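Local coordinates for protein TRAP-T family transporter, DctP (Periplasmic binding) subunit (Sulfitobacter sp. NAS-14.1, PDB 4PF8) that binds beta-D-galacturonate as the periplasmic solute-binding subunit of a TRAP transporter, probably delivering it to the membrane components, at residues Val86-Pro91 with Leu230-Cys235; Ser147-Val152 with Asp203-Asn208; Gln76-Ile81 with Glu131-Val136. One frame throughout, in Å; residues are numbered along the deposited sequence.

Contact 1: Val86-Pro91 with Leu230-Cys235. With GTR (beta-D-galactopyranuronic acid), chain D.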
loop_
_atom_site.group_PDB
_atom_site.type_symbol
_atom_site.label_atom_id
_atom_site.label_comp_id
_atom_site.label_asym_id
_atom_site.label_seq_id
_atom_site.Cartn_x
_atom_site.Cartn_y
_atom_site.Cartn_z
ATOM N N VAL A 86 5.940 -8.242 -1.178
ATOM C CA VAL A 86 5.223 -7.097 -1.716
ATOM C C VAL A 86 4.893 -6.204 -0.538
ATOM O O VAL A 86 4.227 -6.637 0.410
ATOM C CB VAL A 86 3.952 -7.478 -2.459
ATOM C CG1 VAL A 86 3.136 -6.239 -2.800
ATOM C CG2 VAL A 86 4.293 -8.252 -3.732
ATOM N N PHE A 87 5.388 -4.985 -0.619
ATOM C CA PHE A 87 5.229 -3.999 0.440
ATOM C C PHE A 87 4.498 -2.766 -0.073
ATOM O O PHE A 87 4.834 -2.230 -1.132
ATOM C CB PHE A 87 6.586 -3.507 0.961
ATOM C CG PHE A 87 7.477 -4.569 1.509
ATOM C CD1 PHE A 87 7.083 -5.393 2.533
ATOM C CD2 PHE A 87 8.782 -4.673 1.061
ATOM C CE1 PHE A 87 7.919 -6.354 3.040
ATOM C CE2 PHE A 87 9.647 -5.633 1.598
ATOM C CZ PHE A 87 9.191 -6.484 2.573
ATOM N N SER A 88 3.564 -2.279 0.718
ATOM C CA SER A 88 3.017 -0.960 0.458
ATOM C C SER A 88 4.147 0.034 0.632
ATOM O O SER A 88 4.943 -0.078 1.583
ATOM C CB SER A 88 1.923 -0.668 1.466
ATOM O OG SER A 88 1.424 0.663 1.368
ATOM N N LEU A 89 4.197 1.043 -0.232
ATOM C CA LEU A 89 5.151 2.112 -0.021
ATOM C C LEU A 89 4.788 2.999 1.188
ATOM O O LEU A 89 5.605 3.804 1.639
ATOM C CB LEU A 89 5.298 2.924 -1.290
ATOM C CG LEU A 89 6.321 2.364 -2.263
ATOM C CD1 LEU A 89 5.994 0.974 -2.712
ATOM C CD2 LEU A 89 6.475 3.292 -3.481
ATOM N N GLY A 90 3.593 2.832 1.745
ATOM C CA GLY A 90 3.174 3.644 2.872
ATOM C C GLY A 90 4.135 3.534 4.051
ATOM O O GLY A 90 4.721 4.509 4.501
ATOM N N PRO A 91 4.321 2.316 4.575
ATOM C CA PRO A 91 5.228 2.130 5.714
ATOM C C PRO A 91 6.709 2.200 5.337
ATOM O O PRO A 91 7.582 2.246 6.207
ATOM C CB PRO A 91 4.877 0.724 6.223
ATOM C CG PRO A 91 3.533 0.389 5.605
ATOM C CD PRO A 91 3.508 1.121 4.295
ATOM N N LEU A 230 -5.934 8.607 -0.777
ATOM C CA LEU A 230 -4.556 8.153 -0.940
ATOM C C LEU A 230 -4.568 7.084 -2.026
ATOM O O LEU A 230 -5.507 6.283 -2.111
ATOM C CB LEU A 230 -3.982 7.525 0.334
ATOM C CG LEU A 230 -3.590 8.482 1.466
ATOM C CD1 LEU A 230 -3.494 7.688 2.758
ATOM C CD2 LEU A 230 -2.290 9.147 1.100
ATOM N N ILE A 231 -3.527 7.099 -2.840
ATOM C CA ILE A 231 -3.284 6.052 -3.835
ATOM C C ILE A 231 -1.832 5.665 -3.603
ATOM O O ILE A 231 -0.918 6.434 -3.931
ATOM C CB ILE A 231 -3.476 6.554 -5.258
ATOM C CG1 ILE A 231 -4.964 6.861 -5.523
ATOM C CG2 ILE A 231 -2.927 5.568 -6.274
ATOM C CD1 ILE A 231 -5.208 7.682 -6.793
ATOM N N ILE A 232 -1.633 4.496 -3.013
ATOM C CA ILE A 232 -0.316 4.106 -2.528
ATOM C C ILE A 232 0.139 2.859 -3.272
ATOM O O ILE A 232 -0.417 1.794 -3.080
ATOM C CB ILE A 232 -0.290 3.894 -1.000
ATOM C CG1 ILE A 232 -0.754 5.181 -0.300
ATOM C CG2 ILE A 232 1.102 3.541 -0.533
ATOM C CD1 ILE A 232 -0.640 5.142 1.140
ATOM N N PRO A 233 1.128 3.017 -4.155
ATOM C CA PRO A 233 1.616 1.842 -4.887
ATOM C C PRO A 233 2.275 0.851 -3.968
ATOM O O PRO A 233 2.696 1.227 -2.877
ATOM C CB PRO A 233 2.675 2.417 -5.831
ATOM C CG PRO A 233 2.473 3.901 -5.804
ATOM C CD PRO A 233 1.897 4.221 -4.484
ATOM N N GLU A 234 2.356 -0.404 -4.408
ATOM C CA GLU A 234 3.060 -1.427 -3.662
ATOM C C GLU A 234 4.181 -1.923 -4.531
ATOM O O GLU A 234 4.123 -1.806 -5.760
ATOM C CB GLU A 234 2.109 -2.545 -3.273
ATOM C CG GLU A 234 0.883 -1.936 -2.655
ATOM C CD GLU A 234 0.098 -2.856 -1.785
ATOM O OE1 GLU A 234 0.064 -4.074 -2.059
ATOM O OE2 GLU A 234 -0.508 -2.338 -0.809
ATOM N N CYS A 235 5.216 -2.443 -3.909
ATOM C CA CYS A 235 6.388 -2.837 -4.637
ATOM C C CYS A 235 6.686 -4.302 -4.387
ATOM O O CYS A 235 6.843 -4.714 -3.228
ATOM C CB CYS A 235 7.537 -1.956 -4.207
ATOM S SG CYS A 235 9.053 -2.294 -5.056
HETATM C C1 GTR D . -3.320 -2.358 2.345
HETATM C C2 GTR D . -1.956 -2.672 1.828
HETATM C C3 GTR D . -1.219 -3.428 2.919
HETATM C C4 GTR D . -1.110 -2.596 4.189
HETATM C C5 GTR D . -2.540 -2.241 4.584
HETATM C C6 GTR D . -2.545 -1.321 5.799
HETATM O O1 GTR D . -4.064 -1.571 1.363
HETATM O O2 GTR D . -2.112 -3.525 0.661
HETATM O O3 GTR D . 0.127 -3.636 2.437
HETATM O O4 GTR D . -0.372 -1.402 3.875
HETATM O O5 GTR D . -3.240 -1.587 3.505
HETATM O O6A GTR D . -3.486 -0.485 5.842
HETATM O O6B GTR D . -1.728 -1.536 6.724
HETATM O O HOH W 1 -0.519 0.374 -0.599
#
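Phe87 and Cys235 form an antiparallel hydrogen-bonded pair, joining strands 84-88 and 234-239 in the five-stranded sheet of one lobe of this two-lobed solute-binding fold. Their bonds run both ways, Phe87 N to Cys235 O at 3.0 Å and Cys235 N to Phe87 O at 2.8 Å. Just past the strand end, Leu89 N continues the ladder to Pro233 O at 3.0 Å. The tight part of the packing lies beside this bond. The CD1 branch of Leu89 presses on Cys235 CB at 3.6 Å, while Met118 of helix 111-118 also touches Leu89.

The face bearing Ser88 and Glu234 is looser: a water and the sugar lie between the polar groups. A chi1 of 174° puts Ser88 OG beside its own carbonyl carbon, within reach of Gly90 N, and the hydroxyl does two jobs there: OG caps the following helix by accepting from Gly90 N at 3.1 Å, and it donates to the water. Ile232 CG2 is the apolar neighbour of the same OG. The water in turn donates to Ile232 O and Glu234 OE2, tying loop, strand and pocket together. Glu234 reaches beyond it with its chain extended past CG, and its OE2 accepts a very short bond of 2.5 Å from O2 of the galacturonate.

Contact 2: Ser147-Val152 with Asp203-Asn208. With GTR (beta-D-galactopyranuronic acid), chain D.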
loop_
_atom_site.group_PDB
_atom_site.type_symbol
_atom_site.label_atom_id
_atom_site.label_comp_id
_atom_site.label_asym_id
_atom_site.label_seq_id
_atom_site.Cartn_x
_atom_site.Cartn_y
_atom_site.Cartn_z
ATOM N N SER A 147 -10.072 4.714 1.142
ATOM C CA SER A 147 -11.224 5.510 1.567
ATOM C C SER A 147 -11.575 5.176 3.009
ATOM O O SER A 147 -11.273 4.082 3.495
ATOM C CB SER A 147 -12.435 5.229 0.681
ATOM O OG SER A 147 -12.201 5.713 -0.632
ATOM N N PHE A 148 -12.213 6.119 3.697
ATOM C CA PHE A 148 -12.561 5.916 5.102
ATOM C C PHE A 148 -13.692 4.939 5.312
ATOM O O PHE A 148 -14.688 4.970 4.588
ATOM C CB PHE A 148 -12.957 7.249 5.755
ATOM C CG PHE A 148 -11.795 8.168 5.992
ATOM C CD1 PHE A 148 -10.858 7.884 6.960
ATOM C CD2 PHE A 148 -11.637 9.319 5.234
ATOM C CE1 PHE A 148 -9.768 8.719 7.171
ATOM C CE2 PHE A 148 -10.568 10.154 5.438
ATOM C CZ PHE A 148 -9.628 9.861 6.406
ATOM N N TYR A 149 -13.570 4.115 6.354
ATOM C CA TYR A 149 -14.692 3.358 6.861
ATOM C C TYR A 149 -14.759 3.507 8.358
ATOM O O TYR A 149 -13.738 3.641 9.022
ATOM C CB TYR A 149 -14.619 1.884 6.455
ATOM C CG TYR A 149 -13.298 1.184 6.632
ATOM C CD1 TYR A 149 -13.001 0.497 7.809
ATOM C CD2 TYR A 149 -12.362 1.160 5.608
ATOM C CE1 TYR A 149 -11.829 -0.197 7.946
ATOM C CE2 TYR A 149 -11.190 0.483 5.740
ATOM C CZ TYR A 149 -10.917 -0.192 6.892
ATOM O OH TYR A 149 -9.736 -0.917 6.997
ATOM N N ASN A 150 -15.972 3.497 8.891
ATOM C CA ASN A 150 -16.131 3.609 10.325
ATOM C C ASN A 150 -17.455 3.044 10.799
ATOM O O ASN A 150 -18.324 2.716 9.999
ATOM C CB ASN A 150 -15.916 5.059 10.776
ATOM C CG ASN A 150 -17.106 5.945 10.514
ATOM O OD1 ASN A 150 -17.929 6.165 11.408
ATOM N ND2 ASN A 150 -17.188 6.494 9.312
ATOM N N SER A 151 -17.596 2.925 12.112
ATOM C CA SER A 151 -18.800 2.343 12.721
ATOM C C SER A 151 -19.763 3.375 13.267
ATOM O O SER A 151 -20.757 3.005 13.884
ATOM C CB SER A 151 -18.379 1.412 13.859
ATOM O OG SER A 151 -17.677 2.130 14.857
ATOM N N VAL A 152 -19.476 4.647 13.050
ATOM C CA VAL A 152 -20.245 5.744 13.658
ATOM C C VAL A 152 -21.243 6.417 12.690
ATOM O O VAL A 152 -22.447 6.474 12.964
ATOM C CB VAL A 152 -19.280 6.816 14.221
ATOM C CG1 VAL A 152 -20.066 7.985 14.862
ATOM C CG2 VAL A 152 -18.342 6.215 15.230
ATOM N N ASP A 203 -12.808 3.914 15.983
ATOM C CA ASP A 203 -14.058 4.077 15.257
ATOM C C ASP A 203 -13.945 3.568 13.817
ATOM O O ASP A 203 -14.925 3.139 13.218
ATOM C CB ASP A 203 -14.442 5.552 15.239
ATOM C CG ASP A 203 -14.752 6.088 16.614
ATOM O OD1 ASP A 203 -15.467 5.390 17.377
ATOM O OD2 ASP A 203 -14.315 7.221 16.948
ATOM N N GLY A 204 -12.741 3.585 13.271
ATOM C CA GLY A 204 -12.572 3.223 11.881
ATOM C C GLY A 204 -11.139 3.312 11.422
ATOM O O GLY A 204 -10.189 3.424 12.208
ATOM N N ALA A 205 -11.007 3.254 10.111
ATOM C CA ALA A 205 -9.721 3.206 9.456
ATOM C C ALA A 205 -9.929 3.626 8.008
ATOM O O ALA A 205 -10.963 4.192 7.660
ATOM C CB ALA A 205 -9.153 1.763 9.571
ATOM N N GLU A 206 -8.954 3.376 7.138
ATOM C CA GLU A 206 -9.122 3.728 5.727
ATOM C C GLU A 206 -8.342 2.729 4.881
ATOM O O GLU A 206 -7.269 2.296 5.253
ATOM C CB GLU A 206 -8.678 5.159 5.439
ATOM C CG GLU A 206 -7.449 5.608 6.180
ATOM C CD GLU A 206 -6.177 5.224 5.480
ATOM O OE1 GLU A 206 -5.282 4.619 6.142
ATOM O OE2 GLU A 206 -6.069 5.499 4.261
ATOM N N ASN A 207 -8.930 2.342 3.765
ATOM C CA ASN A 207 -8.325 1.362 2.887
ATOM C C ASN A 207 -9.105 1.206 1.606
ATOM O O ASN A 207 -10.180 1.772 1.455
ATOM C CB ASN A 207 -8.146 0.015 3.582
ATOM C CG ASN A 207 -6.792 -0.569 3.314
ATOM O OD1 ASN A 207 -6.403 -0.709 2.147
ATOM N ND2 ASN A 207 -6.039 -0.880 4.381
ATOM N N ASN A 208 -8.534 0.441 0.679
ATOM C CA ASN A 208 -9.181 0.114 -0.581
ATOM C C ASN A 208 -10.236 -0.971 -0.360
ATOM O O ASN A 208 -10.346 -1.559 0.728
ATOM C CB ASN A 208 -8.116 -0.312 -1.615
ATOM C CG ASN A 208 -7.266 -1.494 -1.129
ATOM O OD1 ASN A 208 -7.804 -2.474 -0.622
ATOM N ND2 ASN A 208 -5.943 -1.415 -1.316
HETATM C C1 GTR D . -3.320 -2.358 2.345
HETATM C C2 GTR D . -1.956 -2.672 1.828
HETATM C C3 GTR D . -1.219 -3.428 2.919
HETATM C C4 GTR D . -1.110 -2.596 4.189
HETATM C C5 GTR D . -2.540 -2.241 4.584
HETATM C C6 GTR D . -2.545 -1.321 5.799
HETATM O O1 GTR D . -4.064 -1.571 1.363
HETATM O O2 GTR D . -2.112 -3.525 0.661
HETATM O O3 GTR D . 0.127 -3.636 2.437
HETATM O O4 GTR D . -0.372 -1.402 3.875
HETATM O O5 GTR D . -3.240 -1.587 3.505
HETATM O O6A GTR D . -3.486 -0.485 5.842
HETATM O O6B GTR D . -1.728 -1.536 6.724
HETATM O O HOH W 2 -7.099 -0.124 7.018
HETATM O O HOH W 3 -17.636 3.588 17.206
#
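The Tyr149 ring lies over the neighbouring strand, with Ala205 O above one face, 3.9 Å from the plane and offset toward the rim, and Asn207 CB at its edge, in plane. Ring and Asn207 amide run side by side in the same direction, their planes 22° apart. Phe148 belongs to the other face of the sheet; its ring receives Ala205 O at the edge, and CD1 meets Glu206 CB at 3.8 Å. Tyr149 also meets the Tyr212 ring, and Phe148 the His229 ring, with planes about 30° apart in each pair.

Tyr149 reaches its place through a chi1 of 46°, which sets CG between the backbone N and the carbonyl carbon and folds the ring across Ala205, so that CE1 touches Ala205 CB at 3.7 Å. Underneath runs an antiparallel ladder in which Ser147 pairs with Asn207 and Tyr149 with Ala205. Gly204 sits opposite Asn150 with its CA 3.1 Å from Tyr149 O, where a beta carbon would clash. At the strand's end, Asn150 OD1 accepts from Val152 N to close an Asx turn.

Tyr149 OH bonds to His217 and to a water that accepts from Asn207 ND2 and donates to Glu206 O. A leucine in place of Tyr149 would probably leave His217 and the water without the hydroxyl and strip Asn207 CB of its ring neighbour.

Four bonds fix the rotation of the Asn207 amide. Asn207 OD1 accepts from sugar O1 at 2.6 Å and from Asn208 N on an in-plane lone pair, while Asn207 ND2 gives one hydrogen to the water and the other to sugar O5 at 3.0 Å. The Tyr149 network is consistent with a second shell that helps orient this amide toward the anomeric hydroxyl and ring oxygen.

Contact 3: Gln76-Ile81 with Glu131-Val136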
loop_
_atom_site.group_PDB
_atom_site.type_symbol
_atom_site.label_atom_id
_atom_site.label_comp_id
_atom_site.label_asym_id
_atom_site.label_seq_id
_atom_site.Cartn_x
_atom_site.Cartn_y
_atom_site.Cartn_z
ATOM N N GLN A 76 13.543 -6.744 7.755
ATOM C CA GLN A 76 14.082 -8.077 7.460
ATOM C C GLN A 76 14.601 -8.156 6.034
ATOM O O GLN A 76 15.635 -8.767 5.768
ATOM C CB GLN A 76 13.025 -9.155 7.638
ATOM C CG GLN A 76 12.571 -9.385 9.064
ATOM C CD GLN A 76 11.488 -10.436 9.116
ATOM O OE1 GLN A 76 11.620 -11.501 8.502
ATOM N NE2 GLN A 76 10.412 -10.149 9.832
ATOM N N LEU A 77 13.861 -7.586 5.092
ATOM C CA LEU A 77 14.238 -7.681 3.690
ATOM C C LEU A 77 15.529 -6.923 3.425
ATOM O O LEU A 77 16.424 -7.413 2.729
ATOM C CB LEU A 77 13.095 -7.172 2.798
ATOM C CG LEU A 77 13.388 -7.446 1.317
ATOM C CD1 LEU A 77 12.273 -8.228 0.627
ATOM C CD2 LEU A 77 13.683 -6.145 0.601
ATOM N N ARG A 78 15.668 -5.740 4.014
ATOM C CA ARG A 78 16.878 -4.955 3.863
ATOM C C ARG A 78 18.080 -5.698 4.425
ATOM O O ARG A 78 19.184 -5.593 3.898
ATOM C CB ARG A 78 16.746 -3.595 4.558
ATOM C CG ARG A 78 15.715 -2.706 3.941
ATOM C CD ARG A 78 15.581 -1.414 4.721
ATOM N NE ARG A 78 16.821 -0.658 4.663
ATOM C CZ ARG A 78 17.189 0.245 5.559
ATOM N NH1 ARG A 78 16.405 0.508 6.600
ATOM N NH2 ARG A 78 18.337 0.884 5.409
ATOM N N LEU A 79 17.860 -6.457 5.494
ATOM C CA LEU A 79 18.936 -7.198 6.140
ATOM C C LEU A 79 19.248 -8.521 5.455
ATOM O O LEU A 79 20.240 -9.167 5.794
ATOM C CB LEU A 79 18.561 -7.479 7.587
ATOM C CG LEU A 79 18.464 -6.288 8.532
ATOM C CD1 LEU A 79 17.885 -6.789 9.847
ATOM C CD2 LEU A 79 19.813 -5.622 8.747
ATOM N N GLY A 80 18.413 -8.943 4.507
ATOM C CA GLY A 80 18.607 -10.206 3.821
ATOM C C GLY A 80 18.032 -11.418 4.502
ATOM O O GLY A 80 18.276 -12.540 4.069
ATOM N N ILE A 81 17.254 -11.180 5.557
ATOM C CA ILE A 81 16.571 -12.201 6.335
ATOM C C ILE A 81 15.329 -12.693 5.608
ATOM O O ILE A 81 14.915 -13.840 5.775
ATOM C CB ILE A 81 16.108 -11.585 7.705
ATOM C CG1 ILE A 81 17.321 -11.268 8.566
ATOM C CG2 ILE A 81 15.186 -12.532 8.452
ATOM C CD1 ILE A 81 16.976 -10.486 9.803
ATOM N N GLU A 131 17.027 1.002 -3.907
ATOM C CA GLU A 131 18.253 0.236 -4.084
ATOM C C GLU A 131 19.327 0.713 -3.115
ATOM O O GLU A 131 20.123 -0.082 -2.609
ATOM C CB GLU A 131 18.755 0.359 -5.529
ATOM C CG GLU A 131 19.942 -0.537 -5.839
ATOM C CD GLU A 131 20.477 -0.352 -7.261
ATOM O OE1 GLU A 131 20.012 0.568 -7.967
ATOM O OE2 GLU A 131 21.361 -1.124 -7.674
ATOM N N GLU A 132 19.359 2.019 -2.854
ATOM C CA GLU A 132 20.300 2.609 -1.899
ATOM C C GLU A 132 20.102 2.107 -0.481
ATOM O O GLU A 132 21.012 2.177 0.361
ATOM C CB GLU A 132 20.176 4.126 -1.917
ATOM C CG GLU A 132 20.750 4.711 -3.176
ATOM C CD GLU A 132 20.604 6.210 -3.239
ATOM O OE1 GLU A 132 19.862 6.770 -2.393
ATOM O OE2 GLU A 132 21.221 6.813 -4.146
ATOM N N LYS A 133 18.900 1.621 -0.207
ATOM C CA LYS A 133 18.572 1.107 1.108
ATOM C C LYS A 133 18.497 -0.425 1.131
ATOM O O LYS A 133 17.950 -1.013 2.062
ATOM C CB LYS A 133 17.245 1.706 1.567
ATOM C CG LYS A 133 17.291 3.215 1.791
ATOM C CD LYS A 133 18.333 3.592 2.807
ATOM C CE LYS A 133 18.232 5.049 3.249
ATOM N NZ LYS A 133 18.436 5.993 2.138
ATOM N N GLY A 134 19.021 -1.075 0.096
ATOM C CA GLY A 134 19.070 -2.535 0.091
ATOM C C GLY A 134 17.879 -3.277 -0.486
ATOM O O GLY A 134 17.671 -4.457 -0.187
ATOM N N ILE A 135 17.087 -2.611 -1.318
ATOM C CA ILE A 135 15.840 -3.179 -1.804
ATOM C C ILE A 135 15.800 -3.047 -3.325
ATOM O O ILE A 135 16.002 -1.953 -3.857
ATOM C CB ILE A 135 14.639 -2.415 -1.214
ATOM C CG1 ILE A 135 14.643 -2.540 0.303
ATOM C CG2 ILE A 135 13.334 -2.938 -1.790
ATOM C CD1 ILE A 135 13.632 -1.603 0.980
ATOM N N VAL A 136 15.564 -4.161 -4.016
ATOM C CA VAL A 136 15.518 -4.167 -5.479
ATOM C C VAL A 136 14.058 -4.256 -5.923
ATOM O O VAL A 136 13.388 -5.254 -5.712
ATOM C CB VAL A 136 16.344 -5.331 -6.056
ATOM C CG1 VAL A 136 16.198 -5.400 -7.572
ATOM C CG2 VAL A 136 17.817 -5.178 -5.681
HETATM O O HOH W 4 19.388 -6.210 1.193
#
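Arg78 and Lys133, two like charges, lie side by side and point the same way, yet what links them is a backbone carbonyl. Arg78 NE donates to Lys133 O at 2.9 Å, and the oxygen sits at the edge of the guanidinium, near its plane, while the nitrogen lies on a lone pair in the carbonyl plane. The bond is fairly straight, with an N-H...O angle of 157°. A bend at chi3 (64°) turns the arginine so that NE faces the carbonyl. The charged atoms keep apart: Arg78 NH2 and Lys133 NZ are 6.1 Å from each other, and the lysine meets the guanidinium through its aliphatic CD, 3.8 Å from NH2. A long, weak ion pair with Glu75 offers NH1 a partner of opposite charge.

Beside this polar part the contact becomes apolar. Leu77 crosses Ile135 at about a right angle, its CD2 branch resting 3.7 Å from Ile135 CG1, and Arg78 CG lies 3.8 Å from Ile135 CD1. The aliphatic stem of the arginine therefore shields the isoleucine while its head serves the carbonyl. A single water spans the backbones at another point, donating to both Arg78 O and Gly134 O at 2.8 Å each.

Both helices stop at this junction in the same way. Gly80 and Gly134 have positive phi, and each pairs with the next residue in bonding back into the last turn: Gly80 N reaches Leu77 O and Ile81 N reaches Gln76 O at 2.9 Å, while Gly134 N reaches Glu131 O and Ile135 N likewise bonds back into its helix. These are two Schellman motifs, each ending a helix before a strand of the same sheet, in the alpha/beta lobe of a family 7 solute-binding protein.

Strands 84-88, 234-239 and 135-141 are consecutive neighbours in the five-stranded sheet, and helix 70-79 leads into strand 84-88, so contacts 1 and 3, with centres 16 Å apart, join through Phe87 CE2 against Leu77 CD1 at 3.8 Å. Contact 2 lies in the four-stranded sheet, its centre about 18 Å from that of contact 1 and 32 Å from that of contact 3. Segment 230-235 passes from this sheet to the other, and Leu230 touches Glu206 of contact 2. Along the chain, contacts 1 and 3 alternate their segments, whereas both segments of contact 2 fall between those of contact 1. Contacts 1 and 2 both hold the galacturonate, consistent with a ligand gripped between two lobes.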